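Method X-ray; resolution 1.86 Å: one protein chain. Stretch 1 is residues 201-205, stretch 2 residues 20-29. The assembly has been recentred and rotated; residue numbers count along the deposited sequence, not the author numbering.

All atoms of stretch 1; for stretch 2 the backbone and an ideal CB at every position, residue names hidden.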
# COMPACT_ATOMS: atom_id res chain seq x y z
N SER A 201 -1.54 8.45 -0.86
CA SER A 201 -2.05 8.93 0.40
C SER A 201 -1.40 8.37 1.66
O SER A 201 -1.32 7.16 1.83
CB SER A 201 -3.56 8.56 0.49
OG SER A 201 -4.18 9.29 1.53
N VAL A 202 -1.09 9.31 2.57
CA VAL A 202 -0.53 8.86 3.86
C VAL A 202 -1.65 8.65 4.85
O VAL A 202 -2.81 9.01 4.63
CB VAL A 202 0.51 9.86 4.40
CG1 VAL A 202 1.66 9.99 3.43
CG2 VAL A 202 -0.18 11.23 4.62
N GLN A 203 -1.34 8.06 6.01
CA GLN A 203 -2.34 7.73 6.98
C GLN A 203 -3.15 8.90 7.55
O GLN A 203 -4.35 8.74 7.76
CB GLN A 203 -1.70 6.99 8.17
CG GLN A 203 -2.71 6.13 8.92
CD GLN A 203 -3.02 6.72 10.28
OE1 GLN A 203 -2.40 7.72 10.65
NE2 GLN A 203 -3.96 6.11 10.98
N GLU A 204 -2.52 10.04 7.77
CA GLU A 204 -3.21 11.16 8.39
C GLU A 204 -4.17 11.94 7.52
O GLU A 204 -4.63 13.00 8.02
CB GLU A 204 -2.18 12.07 9.07
CG GLU A 204 -1.65 11.45 10.37
CD GLU A 204 -0.49 12.21 10.98
OE1 GLU A 204 -0.32 13.42 10.68
OE2 GLU A 204 0.29 11.62 11.77
N GLU A 205 -4.55 11.50 6.34
CA GLU A 205 -5.49 12.22 5.50
C GLU A 205 -6.90 11.85 5.91
O GLU A 205 -7.14 10.78 6.46
CB GLU A 205 -5.32 11.89 4.00
CG GLU A 205 -3.91 12.17 3.49
CD GLU A 205 -3.62 13.62 3.26
OE1 GLU A 205 -4.50 14.45 3.55
OE2 GLU A 205 -2.53 13.99 2.78
N UNK A 20 5.93 3.52 8.26
CA UNK A 20 4.85 3.16 9.16
C UNK A 20 3.89 4.36 9.27
O UNK A 20 4.33 5.47 9.01
CB UNK A 20 5.39 2.75 10.53
N UNK A 21 2.65 4.08 9.55
CA UNK A 21 1.62 5.15 9.62
C UNK A 21 2.15 6.35 10.41
O UNK A 21 2.64 6.17 11.54
CB UNK A 21 0.34 4.63 10.27
N UNK A 22 2.00 7.53 9.82
CA UNK A 22 2.45 8.76 10.47
C UNK A 22 3.85 9.17 10.11
O UNK A 22 4.29 10.29 10.42
CB UNK A 22 2.36 8.61 11.99
N UNK A 23 4.67 8.25 9.59
CA UNK A 23 6.08 8.51 9.27
C UNK A 23 6.39 7.99 7.86
O UNK A 23 7.36 7.26 7.64
CB UNK A 23 7.00 7.85 10.30
N UNK A 24 5.55 8.34 6.89
CA UNK A 24 5.71 7.85 5.52
C UNK A 24 6.62 8.68 4.67
O UNK A 24 6.85 8.31 3.49
CB UNK A 24 4.34 7.77 4.83
N UNK A 25 7.40 9.65 5.21
CA UNK A 25 8.21 10.51 4.38
C UNK A 25 9.21 9.87 3.46
O UNK A 25 9.41 10.31 2.33
CB UNK A 25 8.97 11.48 5.29
N UNK A 26 9.96 8.89 3.96
CA UNK A 26 10.96 8.25 3.12
C UNK A 26 10.33 7.49 1.94
O UNK A 26 11.01 7.39 0.91
CB UNK A 26 11.81 7.30 3.96
N UNK A 27 9.20 6.87 2.15
CA UNK A 27 8.52 6.14 1.04
C UNK A 27 8.06 7.15 0.00
O UNK A 27 8.24 6.96 -1.20
CB UNK A 27 7.33 5.32 1.55
N UNK A 28 7.47 8.25 0.44
CA UNK A 28 7.03 9.31 -0.49
C UNK A 28 8.19 9.92 -1.21
O UNK A 28 8.12 10.24 -2.43
CB UNK A 28 6.26 10.41 0.25
N UNK A 29 9.34 10.10 -0.53
CA UNK A 29 10.52 10.67 -1.20
C UNK A 29 10.98 9.74 -2.31
O UNK A 29 11.37 10.18 -3.40
CB UNK A 29 11.66 10.91 -0.20

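Position 20 lies beyond the reach of stretch 1, with nothing of it within 5.5 Å of the ideal CB. Its backbone angles suit proline and many others. It is P20, which opens a type II turn, closed by the N of position 23, which donates to P20 O at 2.9 Å.

Position 21 has its CA 5.4 Å from the CA of Q203. The CA-to-CB bond points sideways, and the ideal CB sits 3.7 Å from Q203 CG. A small residue such as alanine, serine or threonine would suit. The deposited residue is S21. Its CB packs on Q203 CG, and its OG is hydrogen-bonded elsewhere in the structure.

Position 22 has phi 92° and psi -19°, as expected at the third place of a type II turn. A CB here would be jammed against the carbonyl O of position 21, and it would stand 3.7 Å from E204 OE2. Glycine is the clear choice, and G22 is found. Its CA lies 3.8 Å from E204 OE2. Water 1 links the two stretches, donating to G22 O at 2.9 Å and to E204 OE2 at 3.3 Å.

Position 23 points its CA-to-CB bond away from stretch 1, which therefore asks little of it. Many residues would fit; it is Y23.

Position 24 points toward stretch 1. Its ideal CB is 3.8 Å from V202 CG1, so the start of the side chain meets an apolar surface. Further on, the backbone N of Q203 is available as a donor, and so is the N of position 22. An acceptor at the end of a long side chain is favoured: glutamate or glutamine. The shorter acids and amides would fall short of these two donors. It is E24, right before a helix. E24 OE2 accepts from Q203 N at 2.9 Å, nearly straight at 169°, and from G22 N at 3.0 Å. It thus ties the preceding turn to stretch 1. E24 CD lies 3.5 Å from V202 CB. E24 OE1 takes a hydrogen bond from water 2 at 2.8 Å, and that water accepts from E204 N at 2.9 Å.

Positions 25, 26 and 27 are helical and their ideal CB atoms find no partner in stretch 1. Most helix-tolerant residues would do; they are T25, N26 and V27.

Position 28 points toward stretch 1, but its ideal CB is more than 5.5 Å from V202 CG1. Valine, leucine, isoleucine or methionine could bridge the gap. V28 does, its CG2 4.2 Å from V202 CG1.

Position 29 is out of reach and unconstrained by stretch 1. It is S29.

Stretch 2, residues 20-29: PSGYETNVVS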
# COMPACT_ATOMS: atom_id res chain seq x y z
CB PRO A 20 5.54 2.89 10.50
CG PRO A 20 6.79 3.73 10.41
CD PRO A 20 7.24 3.63 8.98
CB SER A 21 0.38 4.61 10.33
OG SER A 21 -0.04 3.43 9.62
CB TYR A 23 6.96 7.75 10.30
CG TYR A 23 6.50 8.00 11.73
CD1 TYR A 23 6.93 9.14 12.42
CD2 TYR A 23 5.60 7.16 12.35
CE1 TYR A 23 6.45 9.41 13.69
CE2 TYR A 23 5.12 7.42 13.64
CZ TYR A 23 5.58 8.55 14.29
OH TYR A 23 5.10 8.81 15.56
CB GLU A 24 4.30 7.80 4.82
CG GLU A 24 3.26 7.03 5.60
CD GLU A 24 2.39 7.84 6.53
OE1 GLU A 24 2.74 8.94 6.95
OE2 GLU A 24 1.30 7.36 6.88
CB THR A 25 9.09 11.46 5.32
OG1 THR A 25 8.29 11.60 6.50
CG2 THR A 25 9.29 12.76 4.64
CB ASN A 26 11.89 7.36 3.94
CG ASN A 26 13.21 7.19 3.16
OD1 ASN A 26 13.76 8.17 2.62
ND2 ASN A 26 13.71 5.98 3.11
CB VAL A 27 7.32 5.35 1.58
CG1 VAL A 27 6.55 4.74 0.36
CG2 VAL A 27 7.75 4.23 2.52
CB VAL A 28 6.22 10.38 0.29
CG1 VAL A 28 5.94 11.60 -0.61
CG2 VAL A 28 4.89 9.82 0.77
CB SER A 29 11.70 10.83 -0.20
OG SER A 29 12.81 11.31 -0.93
O HOH W 1 3.40 11.85 12.71
O HOH W 2 0.42 10.17 7.92
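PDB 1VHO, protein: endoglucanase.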